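Local structure of L-hydantoinase (Arthrobacter aurescens, 1GKR) at residues H60-M66 with I90-T96; T101-L107 with K137-A143; L132-R136 with E168-I173. The protein hydrolyses the ring amide bond of 5-substituted hydantoins, preferring aryl over alkyl derivatives, with two zinc ions per subunit and an enantioselectivity that depends on the substrate. The contacts are given in a common frame with arbitrary orientation. Numbering follows the deposited sequence.

Contact 1 (H60-M66 with I90-T96); sequences HVHIIDM and IIEMPIT. With ZN (zinc ion), chain F.
Zinc anchors this contact: NE2 of H60 and NE2 of H62 each bind the ion at 2.1 Å, with a water at 2.5 Å, while D312 and the carboxylated K147 complete the site. From H62 ND1 a second water, 3.0 Å away, is held in turn by I95 O at 2.9 Å. Strands 60-62 and 90-92 run parallel, their axes crossing at -56° with a closest approach of 5.4 Å, and V61 pairs with E92. M93 N donates to V61 O at 2.9 Å; V61 N to I91 O is weak at 3.5 Å. From the end of strand 90-92 the E92 carboxylate accepts two amides just past H62, I63 N on OE2 (a very short 2.3 Å) and I64 N on OE1 (3.3 Å). T96 OG1 donates to I64 O at 3.0 Å. M93 SD lies obliquely 4.2 Å from the H60 ring centroid, and V61 CG2 and I63 CD1 pack on I90 CB (3.8 Å) and I90 CD1 (3.7 Å). H60 (chi1 t) and H62 (chi1 m) form the HxH signature at the C-terminal end of the first barrel strand of amidohydrolases. The buried glutamate thus fixes the turn that follows directly after the two metal ligands.

Contact 2 (T101-L107 with K137-A143); sequences TTLDAFL and KMHDAGA
Apolar packing carries most of this contact, in which the first turn of helix 103-116 meets the last turn of helix 132-140 and the loop after it. L103 and M138 stand closest along the backbones, CA to CA 5.4 Å, and 397 Å² is buried in all. L103 (chi1 t, chi2 p) lies against the last helical turn: its CD1 is 3.8 Å from K137 O and 3.7 Å from A141 CB. One turn on, F106 points toward the partner with chi1 t and chi2 85°, and its CE2 and CE1 approach A141 CB (3.9 Å) and A143 CB (3.7 Å). L107 adds a looser touch, CD1 to A141 CB at 4.3 Å.

A Met-aromatic contact joins the same ring to M138 (chi1 m, chi2 t, chi3 m). M138 CB lies over one face, while SD sits obliquely, 5.1 Å from the centroid; the methyl CE then runs on to T101 C at 3.6 Å.

Polar bonds work within each segment. F106 N to T102 O and L107 N to L103 O, both 2.8 Å, open the first helix, with T102 at its N-cap. The second closes in a Schellman motif at G142 (phi 112°): G142 N to H139 O and A143 N to M138 O, both 3.0 Å. K137 extends past L103 at the exposed margin, and its NZ forms a salt bridge with E134, which also accepts L103 N.

These are neighbouring helices of the TIM barrel's outer layer, away from the metal site. Small A141 and A143 let the ring near the backbone (F106 CZ to A143 N 3.6 Å); between the two segments, van der Waals and sulfur-aromatic contacts do the joining.

Contact 3 (L132-R136 with E168-I173); sequences LPEIR and EIFQEI
Helices 132-136 and 168-173 lie side by side and nearly parallel, their axes 10.1 Å apart and inclined at -17°. Backbone angles are helical at I135-R136 and throughout 168-173, and E172 N to E168 O (3.0 Å) and I173 N to I169 O (2.9 Å) hold the second helix. Across the pair, L132 lies nearest I169 (CA-CA 6.7 Å) and R136 nearest E172 (CA-CA 7.6 Å).

L132, with chi1 t and chi2 p, bridges the gap. Its CD2 meets E168 CB at 3.9 Å, while CD1 touches E172 CG at 3.8 Å and I169 CG1 at 4.2 Å. I135 (chi1 m, chi2 t) points at the partner and spans two isoleucines one turn apart, CD1 to I169 CG2 and CG2 to I173 CD1, both at 4.1 Å. At the exposed margin R136 CG rests 3.7 Å from E172 OE1, a contact of the aliphatic part of the arginine, whose guanidinium pairs instead with D140. The glutamates E168 and E172 contribute mainly their methylenes to this interface, which buries 312 Å².

On the inner side I169 and I173 lean on I180 of strand 179-182, and I173 also touches F146. Toward the tetramer, E168 packs on A192 of a second subunit and Q171 OE1 accepts a hydrogen bond from Q196 of that subunit. Two near-parallel helices, packed against each other outside the parallel strands they accompany, are typical of the outer helical layer of a TIM barrel, the fold of this amidohydrolase.

The three contacts lead outward from the metal centre through one side of the TIM barrel. Contact 1 comes first along the chain, within the beta-alpha-beta unit of strand 51-62, helix 75-85 and strand 87-92, about 10 Å from the chain centre. Helix 103-116 follows that unit and opens contact 2, whose centre lies about 14 Å from that of contact 1 without touching it. Contacts 2 and 3 share helix 132-140 and alternate along the sequence, with centres about 12 Å apart; L103 N and E134 OE1, 2.9 Å apart, probably hydrogen-bond between them. The series thus runs from the zinc-binding strand end to the outer helices and, at contact 3, to a neighbouring subunit.

Contact 1 (H60-M66 with I90-T96)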
loop_
_atom_site.group_PDB
_atom_site.type_symbol
_atom_site.label_atom_id
_atom_site.label_comp_id
_atom_site.label_asym_id
_atom_site.label_seq_id
_atom_site.Cartn_x
_atom_site.Cartn_y
_atom_site.Cartn_z
ATOM N N HIS A 60 -14.828 18.622 21.891
ATOM C CA HIS A 60 -15.318 17.437 22.570
ATOM C C HIS A 60 -15.585 17.633 24.060
ATOM O O HIS A 60 -14.791 17.222 24.909
ATOM C CB HIS A 60 -14.329 16.305 22.345
ATOM C CG HIS A 60 -14.895 14.955 22.632
ATOM N ND1 HIS A 60 -14.404 13.802 22.054
ATOM C CD2 HIS A 60 -15.914 14.572 23.438
ATOM C CE1 HIS A 60 -15.102 12.769 22.491
ATOM N NE2 HIS A 60 -16.023 13.209 23.332
ATOM N N VAL A 61 -16.726 18.236 24.365
ATOM C CA VAL A 61 -17.086 18.516 25.736
ATOM C C VAL A 61 -18.415 17.881 26.151
ATOM O O VAL A 61 -19.405 17.914 25.404
ATOM C CB VAL A 61 -17.146 20.051 25.948
ATOM C CG1 VAL A 61 -17.437 20.393 27.410
ATOM C CG2 VAL A 61 -15.841 20.662 25.504
ATOM N N HIS A 62 -18.413 17.285 27.342
ATOM C CA HIS A 62 -19.606 16.664 27.915
ATOM C C HIS A 62 -19.927 17.295 29.280
ATOM O O HIS A 62 -19.730 16.663 30.322
ATOM C CB HIS A 62 -19.408 15.171 28.149
ATOM C CG HIS A 62 -19.128 14.382 26.914
ATOM N ND1 HIS A 62 -20.110 14.039 26.012
ATOM C CD2 HIS A 62 -17.987 13.800 26.468
ATOM C CE1 HIS A 62 -19.588 13.275 25.067
ATOM N NE2 HIS A 62 -18.301 13.117 25.319
ATOM N N ILE A 63 -20.386 18.541 29.294
ATOM C CA ILE A 63 -20.754 19.149 30.556
ATOM C C ILE A 63 -22.056 18.454 30.953
ATOM O O ILE A 63 -22.352 18.312 32.131
ATOM C CB ILE A 63 -20.975 20.663 30.419
ATOM C CG1 ILE A 63 -19.629 21.356 30.202
ATOM C CG2 ILE A 63 -21.668 21.205 31.670
ATOM C CD1 ILE A 63 -19.737 22.838 29.923
ATOM N N ILE A 64 -22.798 18.000 29.941
ATOM C CA ILE A 64 -24.059 17.271 30.099
ATOM C C ILE A 64 -25.218 18.155 30.510
ATOM O O ILE A 64 -26.109 18.413 29.700
ATOM C CB ILE A 64 -23.951 16.152 31.140
ATOM C CG1 ILE A 64 -22.717 15.281 30.875
ATOM C CG2 ILE A 64 -25.234 15.319 31.107
ATOM C CD1 ILE A 64 -22.926 14.205 29.840
ATOM N N ASP A 65 -25.203 18.587 31.776
ATOM C CA ASP A 65 -26.218 19.468 32.359
ATOM C C ASP A 65 -27.638 18.924 32.191
ATOM O O ASP A 65 -27.870 17.715 32.270
ATOM C CB ASP A 65 -26.120 20.863 31.724
ATOM C CG ASP A 65 -26.660 21.982 32.628
ATOM O OD1 ASP A 65 -25.946 22.385 33.576
ATOM O OD2 ASP A 65 -27.790 22.464 32.382
ATOM N N MET A 66 -28.586 19.830 31.962
ATOM C CA MET A 66 -29.992 19.476 31.791
ATOM C C MET A 66 -30.537 18.702 32.992
ATOM O O MET A 66 -30.128 18.961 34.125
ATOM C CB MET A 66 -30.178 18.691 30.496
ATOM C CG MET A 66 -29.633 19.435 29.286
ATOM S SD MET A 66 -30.229 21.157 29.169
ATOM C CE MET A 66 -31.673 20.925 28.101
ATOM N N ILE A 90 -16.520 26.044 23.441
ATOM C CA ILE A 90 -16.737 24.615 23.543
ATOM C C ILE A 90 -17.876 24.197 22.626
ATOM O O ILE A 90 -18.711 25.015 22.228
ATOM C CB ILE A 90 -17.137 24.211 24.993
ATOM C CG1 ILE A 90 -18.498 24.822 25.346
ATOM C CG2 ILE A 90 -16.112 24.706 25.991
ATOM C CD1 ILE A 90 -19.031 24.397 26.677
ATOM N N ILE A 91 -17.901 22.918 22.284
ATOM C CA ILE A 91 -18.977 22.395 21.480
ATOM C C ILE A 91 -19.511 21.237 22.325
ATOM O O ILE A 91 -18.838 20.224 22.457
ATOM C CB ILE A 91 -18.457 21.919 20.118
ATOM C CG1 ILE A 91 -17.510 22.974 19.535
ATOM C CG2 ILE A 91 -19.615 21.760 19.150
ATOM C CD1 ILE A 91 -17.097 22.717 18.090
ATOM N N GLU A 92 -20.692 21.417 22.930
ATOM C CA GLU A 92 -21.316 20.399 23.794
ATOM C C GLU A 92 -21.839 19.224 23.015
ATOM O O GLU A 92 -22.587 19.416 22.056
ATOM C CB GLU A 92 -22.511 20.972 24.549
ATOM C CG GLU A 92 -22.323 21.121 26.036
ATOM C CD GLU A 92 -22.174 19.814 26.779
ATOM O OE1 GLU A 92 -23.127 18.994 26.818
ATOM O OE2 GLU A 92 -21.081 19.626 27.339
ATOM N N MET A 93 -21.468 18.017 23.437
ATOM C CA MET A 93 -21.949 16.808 22.780
ATOM C C MET A 93 -23.436 16.675 23.131
ATOM O O MET A 93 -23.926 17.332 24.050
ATOM C CB MET A 93 -21.174 15.589 23.270
ATOM C CG MET A 93 -19.685 15.664 23.011
ATOM S SD MET A 93 -19.123 14.920 21.451
ATOM C CE MET A 93 -20.582 15.040 20.455
ATOM N N PRO A 94 -24.170 15.805 22.424
ATOM C CA PRO A 94 -25.589 15.681 22.733
ATOM C C PRO A 94 -25.945 14.536 23.652
ATOM O O PRO A 94 -27.088 14.102 23.662
ATOM C CB PRO A 94 -26.194 15.507 21.358
ATOM C CG PRO A 94 -25.207 14.560 20.727
ATOM C CD PRO A 94 -23.837 15.024 21.220
ATOM N N ILE A 95 -24.977 14.034 24.408
ATOM C CA ILE A 95 -25.249 12.928 25.322
ATOM C C ILE A 95 -25.687 13.527 26.645
ATOM O O ILE A 95 -24.858 13.988 27.433
ATOM C CB ILE A 95 -24.003 12.082 25.638
ATOM C CG1 ILE A 95 -23.219 11.748 24.367
ATOM C CG2 ILE A 95 -24.431 10.831 26.372
ATOM C CD1 ILE A 95 -23.753 10.620 23.576
ATOM N N THR A 96 -26.986 13.518 26.892
ATOM C CA THR A 96 -27.524 14.065 28.127
ATOM C C THR A 96 -28.975 13.639 28.195
ATOM O O THR A 96 -29.434 12.893 27.338
ATOM C CB THR A 96 -27.422 15.632 28.146
ATOM O OG1 THR A 96 -28.020 16.130 29.342
ATOM C CG2 THR A 96 -28.132 16.249 26.962
HETATM ZN ZN ZN F . -16.925 11.700 24.517
HETATM O O HOH W 1 -22.703 15.447 26.172
HETATM O O HOH W 2 -16.366 9.506 25.587
#

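Contact 2 (T101-L107 with K137-A143)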
loop_
_atom_site.group_PDB
_atom_site.type_symbol
_atom_site.label_atom_id
_atom_site.label_comp_id
_atom_site.label_asym_id
_atom_site.label_seq_id
_atom_site.Cartn_x
_atom_site.Cartn_y
_atom_site.Cartn_z
ATOM N N THR A 101 -31.485 14.965 20.608
ATOM C CA THR A 101 -31.755 14.292 19.345
ATOM C C THR A 101 -33.013 14.804 18.670
ATOM O O THR A 101 -33.520 14.183 17.729
ATOM C CB THR A 101 -31.943 12.808 19.568
ATOM O OG1 THR A 101 -32.893 12.629 20.622
ATOM C CG2 THR A 101 -30.633 12.149 19.950
ATOM N N THR A 102 -33.492 15.951 19.137
ATOM C CA THR A 102 -34.705 16.567 18.618
ATOM C C THR A 102 -34.582 18.065 18.484
ATOM O O THR A 102 -33.851 18.696 19.241
ATOM C CB THR A 102 -35.841 16.312 19.565
ATOM O OG1 THR A 102 -36.242 14.949 19.439
ATOM C CG2 THR A 102 -37.000 17.241 19.272
ATOM N N LEU A 103 -35.317 18.648 17.543
ATOM C CA LEU A 103 -35.264 20.092 17.372
ATOM C C LEU A 103 -35.622 20.773 18.685
ATOM O O LEU A 103 -34.977 21.751 19.081
ATOM C CB LEU A 103 -36.224 20.554 16.278
ATOM C CG LEU A 103 -36.229 22.080 16.107
ATOM C CD1 LEU A 103 -34.815 22.607 15.872
ATOM C CD2 LEU A 103 -37.110 22.447 14.948
ATOM N N ASP A 104 -36.646 20.250 19.358
ATOM C CA ASP A 104 -37.091 20.802 20.631
ATOM C C ASP A 104 -36.004 20.699 21.667
ATOM O O ASP A 104 -35.646 21.689 22.289
ATOM C CB ASP A 104 -38.325 20.070 21.169
ATOM C CG ASP A 104 -39.560 20.314 20.325
ATOM O OD1 ASP A 104 -39.825 21.490 19.987
ATOM O OD2 ASP A 104 -40.271 19.338 20.001
ATOM N N ALA A 105 -35.478 19.496 21.859
ATOM C CA ALA A 105 -34.434 19.297 22.854
ATOM C C ALA A 105 -33.268 20.237 22.598
ATOM O O ALA A 105 -32.651 20.753 23.542
ATOM C CB ALA A 105 -33.960 17.854 22.828
ATOM N N PHE A 106 -32.984 20.452 21.310
ATOM C CA PHE A 106 -31.890 21.301 20.865
ATOM C C PHE A 106 -32.160 22.753 21.229
ATOM O O PHE A 106 -31.311 23.413 21.836
ATOM C CB PHE A 106 -31.714 21.169 19.351
ATOM C CG PHE A 106 -30.544 21.941 18.802
ATOM C CD1 PHE A 106 -29.261 21.392 18.806
ATOM C CD2 PHE A 106 -30.715 23.228 18.306
ATOM C CE1 PHE A 106 -28.163 22.114 18.326
ATOM C CE2 PHE A 106 -29.626 23.961 17.825
ATOM C CZ PHE A 106 -28.349 23.402 17.837
ATOM N N LEU A 107 -33.335 23.253 20.847
ATOM C CA LEU A 107 -33.704 24.636 21.148
ATOM C C LEU A 107 -33.688 24.919 22.647
ATOM O O LEU A 107 -33.326 26.018 23.080
ATOM C CB LEU A 107 -35.098 24.960 20.610
ATOM C CG LEU A 107 -35.264 25.586 19.227
ATOM C CD1 LEU A 107 -33.933 26.014 18.657
ATOM C CD2 LEU A 107 -35.921 24.585 18.330
ATOM N N LYS A 137 -33.394 19.389 10.701
ATOM C CA LYS A 137 -33.982 20.415 11.559
ATOM C C LYS A 137 -32.969 21.107 12.464
ATOM O O LYS A 137 -32.960 22.342 12.582
ATOM C CB LYS A 137 -35.074 19.813 12.446
ATOM C CG LYS A 137 -36.265 19.191 11.725
ATOM C CD LYS A 137 -37.324 18.790 12.751
ATOM C CE LYS A 137 -38.466 17.999 12.132
ATOM N NZ LYS A 137 -39.541 17.723 13.135
ATOM N N MET A 138 -32.138 20.303 13.127
ATOM C CA MET A 138 -31.131 20.850 14.027
ATOM C C MET A 138 -30.076 21.622 13.234
ATOM O O MET A 138 -29.585 22.665 13.684
ATOM C CB MET A 138 -30.499 19.731 14.868
ATOM C CG MET A 138 -31.457 19.166 15.883
ATOM S SD MET A 138 -30.779 17.948 17.014
ATOM C CE MET A 138 -31.054 16.429 16.107
ATOM N N HIS A 139 -29.745 21.112 12.049
ATOM C CA HIS A 139 -28.782 21.771 11.179
ATOM C C HIS A 139 -29.265 23.194 10.920
ATOM O O HIS A 139 -28.508 24.161 11.097
ATOM C CB HIS A 139 -28.669 21.040 9.841
ATOM C CG HIS A 139 -27.794 21.741 8.849
ATOM N ND1 HIS A 139 -26.432 21.860 9.011
ATOM C CD2 HIS A 139 -28.094 22.398 7.703
ATOM C CE1 HIS A 139 -25.931 22.561 8.010
ATOM N NE2 HIS A 139 -26.918 22.901 7.203
ATOM N N ASP A 140 -30.531 23.307 10.505
ATOM C CA ASP A 140 -31.139 24.602 10.218
ATOM C C ASP A 140 -31.262 25.489 11.452
ATOM O O ASP A 140 -31.338 26.711 11.337
ATOM C CB ASP A 140 -32.515 24.427 9.572
ATOM C CG ASP A 140 -32.437 23.857 8.155
ATOM O OD1 ASP A 140 -31.487 24.196 7.411
ATOM O OD2 ASP A 140 -33.343 23.080 7.775
ATOM N N ALA A 141 -31.272 24.886 12.636
ATOM C CA ALA A 141 -31.368 25.676 13.856
ATOM C C ALA A 141 -29.990 26.099 14.347
ATOM O O ALA A 141 -29.878 26.741 15.392
ATOM C CB ALA A 141 -32.090 24.899 14.937
ATOM N N GLY A 142 -28.941 25.726 13.615
ATOM C CA GLY A 142 -27.610 26.136 14.023
ATOM C C GLY A 142 -26.609 25.109 14.520
ATOM O O GLY A 142 -25.484 25.472 14.873
ATOM N N ALA A 143 -26.987 23.838 14.566
ATOM C CA ALA A 143 -26.046 22.818 15.019
ATOM C C ALA A 143 -24.827 22.843 14.093
ATOM O O ALA A 143 -24.987 22.964 12.881
ATOM C CB ALA A 143 -26.703 21.453 14.969
#

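Contact 3 (L132-R136 with E168-I173)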
loop_
_atom_site.group_PDB
_atom_site.type_symbol
_atom_site.label_atom_id
_atom_site.label_comp_id
_atom_site.label_asym_id
_atom_site.label_seq_id
_atom_site.Cartn_x
_atom_site.Cartn_y
_atom_site.Cartn_z
ATOM N N LEU A 132 -33.524 10.273 12.065
ATOM C CA LEU A 132 -32.989 10.809 10.820
ATOM C C LEU A 132 -33.528 12.178 10.377
ATOM O O LEU A 132 -32.759 13.080 10.052
ATOM C CB LEU A 132 -33.177 9.781 9.705
ATOM C CG LEU A 132 -32.258 9.951 8.503
ATOM C CD1 LEU A 132 -30.830 10.121 8.961
ATOM C CD2 LEU A 132 -32.367 8.725 7.629
ATOM N N PRO A 133 -34.852 12.356 10.363
ATOM C CA PRO A 133 -35.407 13.651 9.943
ATOM C C PRO A 133 -35.147 14.835 10.865
ATOM O O PRO A 133 -35.302 15.981 10.448
ATOM C CB PRO A 133 -36.893 13.354 9.785
ATOM C CG PRO A 133 -37.121 12.255 10.773
ATOM C CD PRO A 133 -35.923 11.368 10.569
ATOM N N GLU A 134 -34.761 14.571 12.108
ATOM C CA GLU A 134 -34.483 15.662 13.040
ATOM C C GLU A 134 -33.153 16.340 12.710
ATOM O O GLU A 134 -32.941 17.513 13.036
ATOM C CB GLU A 134 -34.427 15.148 14.482
ATOM C CG GLU A 134 -35.753 14.708 15.046
ATOM C CD GLU A 134 -36.806 15.799 14.991
ATOM O OE1 GLU A 134 -36.576 16.909 15.533
ATOM O OE2 GLU A 134 -37.875 15.539 14.405
ATOM N N ILE A 135 -32.257 15.594 12.071
ATOM C CA ILE A 135 -30.944 16.115 11.718
ATOM C C ILE A 135 -31.017 17.373 10.872
ATOM O O ILE A 135 -30.354 18.364 11.168
ATOM C CB ILE A 135 -30.118 15.051 10.991
ATOM C CG1 ILE A 135 -29.668 14.002 12.012
ATOM C CG2 ILE A 135 -28.922 15.695 10.287
ATOM C CD1 ILE A 135 -29.060 12.781 11.418
ATOM N N ARG A 136 -31.819 17.331 9.819
ATOM C CA ARG A 136 -31.987 18.480 8.947
ATOM C C ARG A 136 -32.482 19.668 9.771
ATOM O O ARG A 136 -32.045 20.803 9.578
ATOM C CB ARG A 136 -33.012 18.136 7.877
ATOM C CG ARG A 136 -32.543 18.341 6.471
ATOM C CD ARG A 136 -32.430 19.805 6.162
ATOM N NE ARG A 136 -31.814 19.993 4.856
ATOM C CZ ARG A 136 -31.384 21.160 4.389
ATOM N NH1 ARG A 136 -31.503 22.265 5.124
ATOM N NH2 ARG A 136 -30.815 21.212 3.189
ATOM N N GLU A 168 -27.001 5.873 6.605
ATOM C CA GLU A 168 -28.049 6.833 6.252
ATOM C C GLU A 168 -27.746 8.193 6.867
ATOM O O GLU A 168 -28.033 9.236 6.274
ATOM C CB GLU A 168 -29.418 6.346 6.724
ATOM C CG GLU A 168 -29.870 5.079 6.036
ATOM C CD GLU A 168 -31.311 4.729 6.339
ATOM O OE1 GLU A 168 -31.690 4.701 7.541
ATOM O OE2 GLU A 168 -32.057 4.473 5.365
ATOM N N ILE A 169 -27.161 8.175 8.062
ATOM C CA ILE A 169 -26.810 9.407 8.743
ATOM C C ILE A 169 -25.710 10.097 7.951
ATOM O O ILE A 169 -25.757 11.305 7.761
ATOM C CB ILE A 169 -26.344 9.123 10.176
ATOM C CG1 ILE A 169 -27.526 8.597 10.987
ATOM C CG2 ILE A 169 -25.747 10.381 10.808
ATOM C CD1 ILE A 169 -27.176 8.221 12.424
ATOM N N PHE A 170 -24.732 9.323 7.475
ATOM C CA PHE A 170 -23.634 9.876 6.685
ATOM C C PHE A 170 -24.191 10.581 5.458
ATOM O O PHE A 170 -23.753 11.686 5.116
ATOM C CB PHE A 170 -22.683 8.775 6.232
ATOM C CG PHE A 170 -21.625 8.409 7.247
ATOM C CD1 PHE A 170 -21.735 8.804 8.575
ATOM C CD2 PHE A 170 -20.538 7.630 6.873
ATOM C CE1 PHE A 170 -20.774 8.420 9.513
ATOM C CE2 PHE A 170 -19.579 7.247 7.800
ATOM C CZ PHE A 170 -19.699 7.644 9.125
ATOM N N GLN A 171 -25.159 9.958 4.791
ATOM C CA GLN A 171 -25.749 10.591 3.618
ATOM C C GLN A 171 -26.462 11.883 3.978
ATOM O O GLN A 171 -26.314 12.875 3.266
ATOM C CB GLN A 171 -26.721 9.657 2.927
ATOM C CG GLN A 171 -26.081 8.394 2.438
ATOM C CD GLN A 171 -27.074 7.483 1.761
ATOM O OE1 GLN A 171 -28.174 7.238 2.278
ATOM N NE2 GLN A 171 -26.695 6.965 0.600
ATOM N N GLU A 172 -27.236 11.900 5.059
ATOM C CA GLU A 172 -27.905 13.149 5.415
ATOM C C GLU A 172 -26.871 14.232 5.697
ATOM O O GLU A 172 -26.989 15.346 5.192
ATOM C CB GLU A 172 -28.805 12.989 6.641
ATOM C CG GLU A 172 -30.284 12.781 6.326
ATOM C CD GLU A 172 -30.901 13.913 5.506
ATOM O OE1 GLU A 172 -30.833 15.086 5.935
ATOM O OE2 GLU A 172 -31.462 13.621 4.429
ATOM N N ILE A 173 -25.859 13.900 6.499
ATOM C CA ILE A 173 -24.805 14.847 6.848
ATOM C C ILE A 173 -24.133 15.427 5.610
ATOM O O ILE A 173 -23.840 16.626 5.556
ATOM C CB ILE A 173 -23.713 14.193 7.722
ATOM C CG1 ILE A 173 -24.302 13.768 9.066
ATOM C CG2 ILE A 173 -22.582 15.168 7.946
ATOM C CD1 ILE A 173 -24.915 14.916 9.851
#